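Discoidin-2 (PDB 2VM9) binds galactose and N-acetylgalactosamine as a homotrimeric, calcium-containing lectin and may take part in spore coat formation. Local coordinates at residues 57-62 with 137-142; 86-91 with 143-148; 21-26 with 50-55. All blocks are in the same frame, centred on the assembly; numbering follows the deposited sequence.

Contact 1 (57-62 with 137-142)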
loop_
_atom_site.group_PDB
_atom_site.type_symbol
_atom_site.label_atom_id
_atom_site.label_comp_id
_atom_site.label_asym_id
_atom_site.label_seq_id
_atom_site.Cartn_x
_atom_site.Cartn_y
_atom_site.Cartn_z
ATOM N N LEU A 57 35.903 -5.485 2.829
ATOM C CA LEU A 57 36.059 -4.600 3.970
ATOM C C LEU A 57 36.539 -3.266 3.434
ATOM O O LEU A 57 37.681 -3.127 2.985
ATOM C CB LEU A 57 37.071 -5.161 4.977
ATOM C CG LEU A 57 36.648 -6.451 5.683
ATOM C CD1 LEU A 57 37.838 -6.956 6.545
ATOM C CD2 LEU A 57 35.362 -6.285 6.522
ATOM N N ASP A 58 35.626 -2.318 3.412
ATOM C CA ASP A 58 35.944 -0.941 3.030
ATOM C C ASP A 58 34.837 -0.049 3.584
ATOM O O ASP A 58 34.026 -0.526 4.373
ATOM C CB ASP A 58 36.141 -0.797 1.499
ATOM C CG ASP A 58 34.866 -1.044 0.678
ATOM O OD1 ASP A 58 33.761 -1.254 1.231
ATOM O OD2 ASP A 58 35.008 -1.043 -0.572
ATOM N N LYS A 59 34.803 1.221 3.160
ATOM C CA LYS A 59 33.786 2.160 3.677
ATOM C C LYS A 59 32.548 2.271 2.791
ATOM O O LYS A 59 31.707 3.173 2.989
ATOM C CB LYS A 59 34.411 3.547 3.864
ATOM C CG LYS A 59 35.521 3.545 4.859
ATOM C CD LYS A 59 36.142 4.935 4.987
ATOM C CE LYS A 59 37.246 5.149 3.918
ATOM N NZ LYS A 59 37.704 6.557 3.978
ATOM N N ASN A 60 32.404 1.310 1.874
ATOM C CA ASN A 60 31.345 1.312 0.849
ATOM C C ASN A 60 30.284 0.218 1.012
ATOM O O ASN A 60 29.458 0.015 0.105
ATOM C CB ASN A 60 32.021 1.131 -0.513
ATOM C CG ASN A 60 33.020 2.233 -0.781
ATOM O OD1 ASN A 60 32.700 3.408 -0.597
ATOM N ND2 ASN A 60 34.235 1.861 -1.164
ATOM N N GLN A 61 30.339 -0.521 2.119
ATOM C CA GLN A 61 29.382 -1.620 2.333
ATOM C C GLN A 61 28.095 -1.064 2.939
ATOM O O GLN A 61 28.086 0.030 3.492
ATOM C CB GLN A 61 29.982 -2.678 3.272
ATOM C CG GLN A 61 31.321 -3.214 2.737
ATOM C CD GLN A 61 31.165 -3.774 1.337
ATOM O OE1 GLN A 61 30.367 -4.701 1.096
ATOM N NE2 GLN A 61 31.903 -3.197 0.389
ATOM N N PHE A 62 27.007 -1.821 2.831
ATOM C CA PHE A 62 25.722 -1.338 3.339
ATOM C C PHE A 62 24.730 -2.466 3.387
ATOM O O PHE A 62 24.933 -3.490 2.740
ATOM C CB PHE A 62 25.132 -0.219 2.420
ATOM C CG PHE A 62 25.038 -0.625 0.952
ATOM C CD1 PHE A 62 23.989 -1.429 0.511
ATOM C CD2 PHE A 62 25.983 -0.171 0.037
ATOM C CE1 PHE A 62 23.909 -1.831 -0.853
ATOM C CE2 PHE A 62 25.927 -0.539 -1.320
ATOM C CZ PHE A 62 24.887 -1.399 -1.763
ATOM N N HIS A 137 25.274 2.330 6.425
ATOM C CA HIS A 137 26.556 2.410 5.707
ATOM C C HIS A 137 27.688 2.388 6.740
ATOM O O HIS A 137 28.115 3.445 7.215
ATOM C CB HIS A 137 26.591 3.710 4.887
ATOM C CG HIS A 137 25.892 3.599 3.563
ATOM N ND1 HIS A 137 26.572 3.356 2.384
ATOM C CD2 HIS A 137 24.581 3.694 3.228
ATOM C CE1 HIS A 137 25.709 3.318 1.376
ATOM N NE2 HIS A 137 24.494 3.515 1.862
ATOM N N PRO A 138 28.115 1.179 7.160
ATOM C CA PRO A 138 29.214 1.060 8.125
ATOM C C PRO A 138 30.425 1.866 7.674
ATOM O O PRO A 138 30.779 1.859 6.477
ATOM C CB PRO A 138 29.540 -0.434 8.092
ATOM C CG PRO A 138 28.140 -1.066 7.859
ATOM C CD PRO A 138 27.591 -0.147 6.763
ATOM N N GLN A 139 31.030 2.583 8.620
ATOM C CA GLN A 139 32.221 3.361 8.291
ATOM C C GLN A 139 33.485 2.770 8.883
ATOM O O GLN A 139 34.525 2.789 8.243
ATOM C CB GLN A 139 32.084 4.808 8.775
ATOM C CG GLN A 139 30.937 5.523 8.073
ATOM C CD GLN A 139 31.152 5.638 6.566
ATOM O OE1 GLN A 139 32.111 6.283 6.121
ATOM N NE2 GLN A 139 30.266 5.007 5.769
ATOM N N THR A 140 33.409 2.325 10.138
ATOM C CA THR A 140 34.570 1.733 10.799
ATOM C C THR A 140 34.096 0.449 11.511
ATOM O O THR A 140 32.902 0.282 11.790
ATOM C CB THR A 140 35.184 2.698 11.840
ATOM O OG1 THR A 140 34.181 3.090 12.796
ATOM C CG2 THR A 140 35.752 3.979 11.162
ATOM N N TYR A 141 35.020 -0.439 11.814
ATOM C CA TYR A 141 34.622 -1.739 12.350
ATOM C C TYR A 141 35.759 -2.320 13.177
ATOM O O TYR A 141 36.924 -1.956 13.003
ATOM C CB TYR A 141 34.240 -2.701 11.205
ATOM C CG TYR A 141 35.198 -2.598 10.032
ATOM C CD1 TYR A 141 36.331 -3.397 9.981
ATOM C CD2 TYR A 141 34.956 -1.697 8.982
ATOM C CE1 TYR A 141 37.243 -3.315 8.908
ATOM C CE2 TYR A 141 35.879 -1.580 7.907
ATOM C CZ TYR A 141 37.000 -2.394 7.897
ATOM O OH TYR A 141 37.920 -2.303 6.918
ATOM N N ASN A 142 35.387 -3.216 14.094
ATOM C CA ASN A 142 36.357 -4.043 14.804
ATOM C C ASN A 142 36.372 -5.383 14.114
ATOM O O ASN A 142 35.362 -6.093 14.128
ATOM C CB ASN A 142 35.979 -4.254 16.280
ATOM C CG ASN A 142 36.931 -5.225 16.955
ATOM O OD1 ASN A 142 36.474 -6.076 17.639
ATOM N ND2 ASN A 142 38.178 -5.030 16.868
HETATM O O HOH W 1 31.339 -0.101 4.759
HETATM O O HOH W 2 29.123 2.508 3.090
#

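Contact 2 (86-91 with 143-148)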
loop_
_atom_site.group_PDB
_atom_site.type_symbol
_atom_site.label_atom_id
_atom_site.label_comp_id
_atom_site.label_asym_id
_atom_site.label_seq_id
_atom_site.Cartn_x
_atom_site.Cartn_y
_atom_site.Cartn_z
ATOM N N GLN A 86 33.451 -9.382 16.198
ATOM C CA GLN A 86 33.357 -8.469 15.054
ATOM C C GLN A 86 32.170 -7.588 15.306
ATOM O O GLN A 86 31.121 -8.075 15.766
ATOM C CB GLN A 86 33.103 -9.245 13.761
ATOM C CG GLN A 86 34.223 -10.202 13.422
ATOM C CD GLN A 86 33.836 -11.220 12.363
ATOM O OE1 GLN A 86 32.697 -11.250 11.858
ATOM N NE2 GLN A 86 34.797 -12.063 12.019
ATOM N N TRP A 87 32.308 -6.294 15.022
ATOM C CA TRP A 87 31.196 -5.364 15.221
ATOM C C TRP A 87 31.478 -4.058 14.473
ATOM O O TRP A 87 32.640 -3.692 14.250
ATOM C CB TRP A 87 30.906 -5.079 16.726
ATOM C CG TRP A 87 32.109 -4.709 17.572
ATOM C CD1 TRP A 87 32.682 -3.461 17.703
ATOM C CD2 TRP A 87 32.838 -5.584 18.432
ATOM N NE1 TRP A 87 33.726 -3.512 18.618
ATOM C CE2 TRP A 87 33.851 -4.808 19.066
ATOM C CE3 TRP A 87 32.735 -6.968 18.734
ATOM C CZ2 TRP A 87 34.781 -5.373 19.966
ATOM C CZ3 TRP A 87 33.638 -7.521 19.666
ATOM C CH2 TRP A 87 34.647 -6.711 20.266
ATOM N N VAL A 88 30.414 -3.383 14.056
ATOM C CA VAL A 88 30.572 -2.079 13.436
ATOM C C VAL A 88 30.678 -1.020 14.516
ATOM O O VAL A 88 29.818 -0.939 15.382
ATOM C CB VAL A 88 29.409 -1.815 12.464
ATOM C CG1 VAL A 88 29.415 -0.361 11.972
ATOM C CG2 VAL A 88 29.507 -2.834 11.303
ATOM N N THR A 89 31.735 -0.198 14.455
ATOM C CA THR A 89 31.981 0.789 15.501
ATOM C C THR A 89 31.405 2.171 15.160
ATOM O O THR A 89 31.218 3.008 16.051
ATOM C CB THR A 89 33.494 0.922 15.786
ATOM O OG1 THR A 89 34.167 1.141 14.532
ATOM C CG2 THR A 89 34.041 -0.332 16.467
ATOM N N SER A 90 31.148 2.444 13.877
ATOM C CA SER A 90 30.470 3.683 13.491
ATOM C C SER A 90 29.848 3.494 12.125
ATOM O O SER A 90 30.327 2.673 11.337
ATOM C CB SER A 90 31.428 4.896 13.476
ATOM O OG SER A 90 32.309 4.922 12.344
ATOM N N TYR A 91 28.799 4.258 11.858
ATOM C CA TYR A 91 28.168 4.186 10.544
ATOM C C TYR A 91 27.459 5.493 10.191
ATOM O O TYR A 91 27.233 6.362 11.054
ATOM C CB TYR A 91 27.171 3.007 10.502
ATOM C CG TYR A 91 26.029 3.114 11.511
ATOM C CD1 TYR A 91 24.855 3.816 11.192
ATOM C CD2 TYR A 91 26.105 2.482 12.758
ATOM C CE1 TYR A 91 23.800 3.919 12.117
ATOM C CE2 TYR A 91 25.038 2.567 13.682
ATOM C CZ TYR A 91 23.906 3.288 13.343
ATOM O OH TYR A 91 22.859 3.358 14.223
ATOM N N ASN A 143 37.519 -5.712 13.520
ATOM C CA ASN A 143 37.775 -7.004 12.865
ATOM C C ASN A 143 37.057 -7.281 11.541
ATOM O O ASN A 143 37.670 -7.757 10.594
ATOM C CB ASN A 143 37.564 -8.177 13.841
ATOM C CG ASN A 143 38.733 -8.286 14.825
ATOM O OD1 ASN A 143 39.842 -7.924 14.462
ATOM N ND2 ASN A 143 38.491 -8.766 16.042
ATOM N N HIS A 144 35.763 -7.008 11.491
ATOM C CA HIS A 144 34.999 -7.238 10.253
ATOM C C HIS A 144 33.728 -6.423 10.291
ATOM O O HIS A 144 33.233 -6.121 11.365
ATOM C CB HIS A 144 34.625 -8.725 10.134
ATOM C CG HIS A 144 34.384 -9.162 8.722
ATOM N ND1 HIS A 144 35.384 -9.679 7.927
ATOM C CD2 HIS A 144 33.272 -9.122 7.956
ATOM C CE1 HIS A 144 34.892 -9.970 6.736
ATOM N NE2 HIS A 144 33.613 -9.625 6.724
ATOM N N ILE A 145 33.190 -6.100 9.116
ATOM C CA ILE A 145 31.900 -5.438 9.035
ATOM C C ILE A 145 30.851 -6.540 9.268
ATOM O O ILE A 145 30.484 -7.272 8.355
ATOM C CB ILE A 145 31.708 -4.758 7.686
ATOM C CG1 ILE A 145 32.749 -3.638 7.524
ATOM C CG2 ILE A 145 30.265 -4.217 7.562
ATOM C CD1 ILE A 145 32.825 -3.068 6.083
ATOM N N SER A 146 30.418 -6.645 10.517
ATOM C CA SER A 146 29.440 -7.637 10.935
ATOM C C SER A 146 28.480 -6.933 11.882
ATOM O O SER A 146 28.898 -6.216 12.805
ATOM C CB SER A 146 30.116 -8.828 11.655
ATOM O OG SER A 146 31.059 -9.492 10.811
ATOM N N LEU A 147 27.177 -7.131 11.670
ATOM C CA LEU A 147 26.231 -6.467 12.552
ATOM C C LEU A 147 24.901 -7.191 12.584
ATOM O O LEU A 147 24.574 -7.998 11.683
ATOM C CB LEU A 147 26.011 -4.994 12.166
ATOM C CG LEU A 147 25.281 -4.774 10.821
ATOM C CD1 LEU A 147 23.764 -4.789 10.981
ATOM C CD2 LEU A 147 25.714 -3.478 10.162
ATOM N N ARG A 148 24.151 -6.890 13.640
ATOM C CA ARG A 148 22.737 -7.205 13.721
ATOM C C ARG A 148 22.033 -5.878 14.002
ATOM O O ARG A 148 22.650 -4.953 14.512
ATOM C CB ARG A 148 22.448 -8.214 14.833
ATOM C CG ARG A 148 22.998 -9.611 14.523
ATOM C CD ARG A 148 22.888 -10.533 15.765
ATOM N NE ARG A 148 23.896 -10.129 16.756
ATOM C CZ ARG A 148 23.955 -10.590 18.006
ATOM N NH1 ARG A 148 23.054 -11.490 18.437
ATOM N NH2 ARG A 148 24.891 -10.133 18.844
#

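Contact 3 (21-26 with 50-55)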
loop_
_atom_site.group_PDB
_atom_site.type_symbol
_atom_site.label_atom_id
_atom_site.label_comp_id
_atom_site.label_asym_id
_atom_site.label_seq_id
_atom_site.Cartn_x
_atom_site.Cartn_y
_atom_site.Cartn_z
ATOM N N SER A 21 25.358 -5.045 0.278
ATOM C CA SER A 21 26.338 -4.731 -0.748
ATOM C C SER A 21 27.069 -6.044 -1.137
ATOM O O SER A 21 27.100 -6.428 -2.310
ATOM C CB SER A 21 27.319 -3.704 -0.183
ATOM O OG SER A 21 27.722 -4.102 1.103
ATOM N N THR A 22 27.668 -6.713 -0.145
ATOM C CA THR A 22 28.325 -8.012 -0.349
ATOM C C THR A 22 28.090 -8.833 0.925
ATOM O O THR A 22 27.769 -8.257 1.994
ATOM C CB THR A 22 29.864 -7.888 -0.601
ATOM O OG1 THR A 22 30.519 -7.382 0.583
ATOM C CG2 THR A 22 30.164 -6.959 -1.814
ATOM N N ASP A 23 28.266 -10.150 0.793
ATOM C CA ASP A 23 28.119 -11.114 1.906
ATOM C C ASP A 23 29.383 -11.957 1.909
ATOM O O ASP A 23 29.808 -12.440 0.856
ATOM C CB ASP A 23 26.969 -12.088 1.642
ATOM C CG ASP A 23 25.601 -11.459 1.790
ATOM O OD1 ASP A 23 25.474 -10.388 2.449
ATOM O OD2 ASP A 23 24.639 -12.080 1.260
ATOM N N TYR A 24 29.967 -12.178 3.085
ATOM C CA TYR A 24 31.124 -13.069 3.137
ATOM C C TYR A 24 30.811 -14.397 2.435
ATOM O O TYR A 24 31.638 -14.951 1.694
ATOM C CB TYR A 24 31.536 -13.325 4.581
ATOM C CG TYR A 24 32.931 -13.864 4.597
ATOM C CD1 TYR A 24 34.020 -12.994 4.446
ATOM C CD2 TYR A 24 33.167 -15.226 4.739
ATOM C CE1 TYR A 24 35.332 -13.484 4.421
ATOM C CE2 TYR A 24 34.483 -15.732 4.717
ATOM C CZ TYR A 24 35.543 -14.853 4.547
ATOM O OH TYR A 24 36.847 -15.330 4.553
ATOM N N ASN A 25 29.600 -14.895 2.687
ATOM C CA ASN A 25 28.944 -15.891 1.837
ATOM C C ASN A 25 27.499 -15.954 2.331
ATOM O O ASN A 25 27.089 -15.138 3.151
ATOM C CB ASN A 25 29.625 -17.265 1.923
ATOM C CG ASN A 25 29.749 -17.773 3.339
ATOM O OD1 ASN A 25 28.857 -17.583 4.168
ATOM N ND2 ASN A 25 30.869 -18.435 3.630
ATOM N N ALA A 26 26.713 -16.882 1.795
ATOM C CA ALA A 26 25.267 -16.885 2.102
ATOM C C ALA A 26 25.045 -17.212 3.571
ATOM O O ALA A 26 24.064 -16.769 4.157
ATOM C CB ALA A 26 24.506 -17.884 1.187
ATOM N N GLU A 50 26.037 -15.206 13.472
ATOM C CA GLU A 50 24.996 -14.451 14.165
ATOM C C GLU A 50 25.170 -12.963 13.826
ATOM O O GLU A 50 25.474 -12.112 14.692
ATOM C CB GLU A 50 25.084 -14.737 15.664
ATOM C CG GLU A 50 24.736 -16.215 15.949
ATOM C CD GLU A 50 24.888 -16.595 17.409
ATOM O OE1 GLU A 50 25.621 -15.904 18.123
ATOM O OE2 GLU A 50 24.274 -17.588 17.820
ATOM N N SER A 51 25.044 -12.662 12.534
ATOM C CA SER A 51 25.247 -11.319 11.989
ATOM C C SER A 51 25.081 -11.403 10.471
ATOM O O SER A 51 25.234 -12.471 9.875
ATOM C CB SER A 51 26.687 -10.793 12.253
ATOM O OG SER A 51 27.675 -11.647 11.605
ATOM N N TRP A 52 24.827 -10.262 9.844
ATOM C CA TRP A 52 25.270 -10.118 8.450
ATOM C C TRP A 52 26.773 -9.825 8.534
ATOM O O TRP A 52 27.205 -9.026 9.387
ATOM C CB TRP A 52 24.587 -8.923 7.789
ATOM C CG TRP A 52 25.315 -8.459 6.542
ATOM C CD1 TRP A 52 25.487 -9.173 5.380
ATOM C CD2 TRP A 52 25.938 -7.187 6.333
ATOM N NE1 TRP A 52 26.180 -8.419 4.464
ATOM C CE2 TRP A 52 26.484 -7.201 5.015
ATOM C CE3 TRP A 52 26.101 -6.040 7.124
ATOM C CZ2 TRP A 52 27.163 -6.101 4.462
ATOM C CZ3 TRP A 52 26.800 -4.936 6.575
ATOM C CH2 TRP A 52 27.309 -4.977 5.262
ATOM N N SER A 53 27.568 -10.429 7.650
ATOM C CA SER A 53 28.993 -10.033 7.544
ATOM C C SER A 53 29.316 -9.775 6.071
ATOM O O SER A 53 29.031 -10.645 5.217
ATOM C CB SER A 53 29.913 -11.134 8.088
ATOM O OG SER A 53 29.637 -11.428 9.455
ATOM N N SER A 54 29.931 -8.624 5.773
ATOM C CA SER A 54 30.240 -8.282 4.384
ATOM C C SER A 54 31.319 -9.222 3.824
ATOM O O SER A 54 31.967 -9.963 4.563
ATOM C CB SER A 54 30.708 -6.820 4.268
ATOM O OG SER A 54 32.017 -6.707 4.780
ATOM N N SER A 55 31.521 -9.172 2.511
ATOM C CA SER A 55 32.681 -9.844 1.936
ATOM C C SER A 55 33.896 -8.907 1.841
ATOM O O SER A 55 35.005 -9.241 2.281
ATOM C CB SER A 55 32.371 -10.444 0.565
ATOM O OG SER A 55 33.540 -11.128 0.102
#

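Contact 1 (57-62 with 137-142)
K59 O, Q61 O and H137 ND1 converge on water 2, which joins the loop 57-62 to the strand 137-142. The water gives a proton to K59 O and another to Q61 O, at 2.7 Å from each. It lies in the plane of the imidazole, at the ring edge, with its oxygen 2.8 Å from H137 ND1. Water 1 repeats the bridge further along: it accepts from Q61 N at 2.9 Å and also bonds to D58 O and P138 O.

Direct packing flanks the waters. F62 CB sits over the centre of the H137 ring, 3.7 Å from the centroid and 9° off the normal, a CH-pi contact for which a flat imidazole is well suited. With F62 CG between the backbone N and the carbonyl carbon (chi1 53°), the two side chains point the same way, their rings inclined at 41°. The proline ring of P138 presents CD, an apolar carbon, to Q61 O at 3.3 Å. At the far end L57 CD2 lies over one face of the Y141 ring, toward its rim, while L57 CB is 3.6 Å from Y141 OH.

D58 fixes the shape of the loop. Its OD1 takes the Q61 NE2 amide at 2.8 Å and N60 N from opposite faces of the carboxylate plane, while Q61 OE1 is bound by S21 and T22. The bond from N60 N defines an Asx turn, which here shapes the loop entering strand 63-67, beside strand 133-142, at one end of the F5/8 type C beta-sandwich.

Contact 2 (86-91 with 143-148)
Q86 reaches across to S146, whose hydroxyl donates to the amide oxygen with S146 OG 2.6 Å from Q86 OE1. The donor stands 31° out of the carbonyl plane. Glutamine suits the place because its chain is long: CG lies beside the backbone N, chi2 of 165° keeps the chain extended, and the amide lies alongside H144. There Q86 CD meets H144 CB at 3.4 Å. The two side chains run the same way, and beyond them H144 NE2 is bound to S54 O. N143 crosses the glutamine at about a right angle, its CB 3.9 Å from Q86 CG; its backbone has a positive phi, which asparagine tolerates better than most residues, and its ND2 is tied to D85 O.

The other half is apolar. V88 CG2, anti to the carbonyl carbon and beside the backbone N, is the methyl that touches: it meets I145 CG2 at 4.1 Å and L147 CD2 at 4.0 Å. Separately, the backbones approach in a CA-H...O contact, with W87 CA 3.4 Å from S146 O.

Q86 OE1 is also held by R81 NH1, and S146 OG by S53 OG. Strand 87-91 runs at 89° to strand 146-148, their axes 5.2 Å apart. The first pairs with strand 133-142, with T89 and S90 forming a classic bulge opposite T140, while the second lies between strands 52-53 and 70-79 in the other sheet.

Contact 3 (21-26 with 50-55)
W52 turns its indole edge to the loop 21-26 and shares one N-H between two oxygens. T22 O, 2.9 Å from W52 NE1, accepts the better bond, lying close to the ring plane at an N-H...O angle of 141°. D23 OD1 is also at the edge, but its bond to the indole is weak, and this oxygen is hydrogen-bonded to S20 OG as well; the carboxylate crosses the indole steeply, their planes 69° apart. A tryptophan suits this place because it offers a broad surface and a single donor at its rim. Its CG, anti to the backbone N, carries the indole out to the loop 21-26.

The tight part continues through backbone N-H groups. Y24 N donates to S53 O at 2.8 Å in a nearly straight bond (168°), and S55 N donates to the side-chain oxygen T22 OG1, also at 2.8 Å. The threonine hydroxyl is bonded to Q61 OE1 as well, so one small side chain fastens two neighbours. S54 CA comes within 3.4 Å of T22 O in a CA-H...O contact. The small side chains of S54 and S55 allow this closeness, S55 CB lying 3.3 Å from D23 O.

The looser side belongs to Y24, which is partly exposed. S54 O lies in the plane of its ring, at the edge, with Y24 CB 3.4 Å from it, and R45 of the second subunit packs against the tyrosine. That subunit also supplies K31 for a salt bridge to D23 OD2, and D47 as a partner of S55 OG. D47 is a calcium ligand in its own subunit, so this junction of loops at the end of the F5/8 type C beta-sandwich also forms part of the trimer interface, beside a neighbouring calcium site.

Overall arrangement
Along the chain, contact 3 closes first: 21-26 meets 50-55 and encloses the loop that carries the calcium ligands N39, S40 and D47. The chain then opens contact 1 at 57-62 and contact 2 at 86-91. Their partners, 137-142 and 143-148, follow one another directly, so these two closures cross, whereas contact 3 stands in series before both. All lie in the N-terminal beta-sandwich, away from the lectin-like region. T140, bonded to T89 and S90, joins contacts 1 and 2 within one sheet. Q61 carries contact 1 to the 21-26 loop of contact 3, while contacts 2 and 3 meet through strands 146-153 and 52-53 of the other sheet.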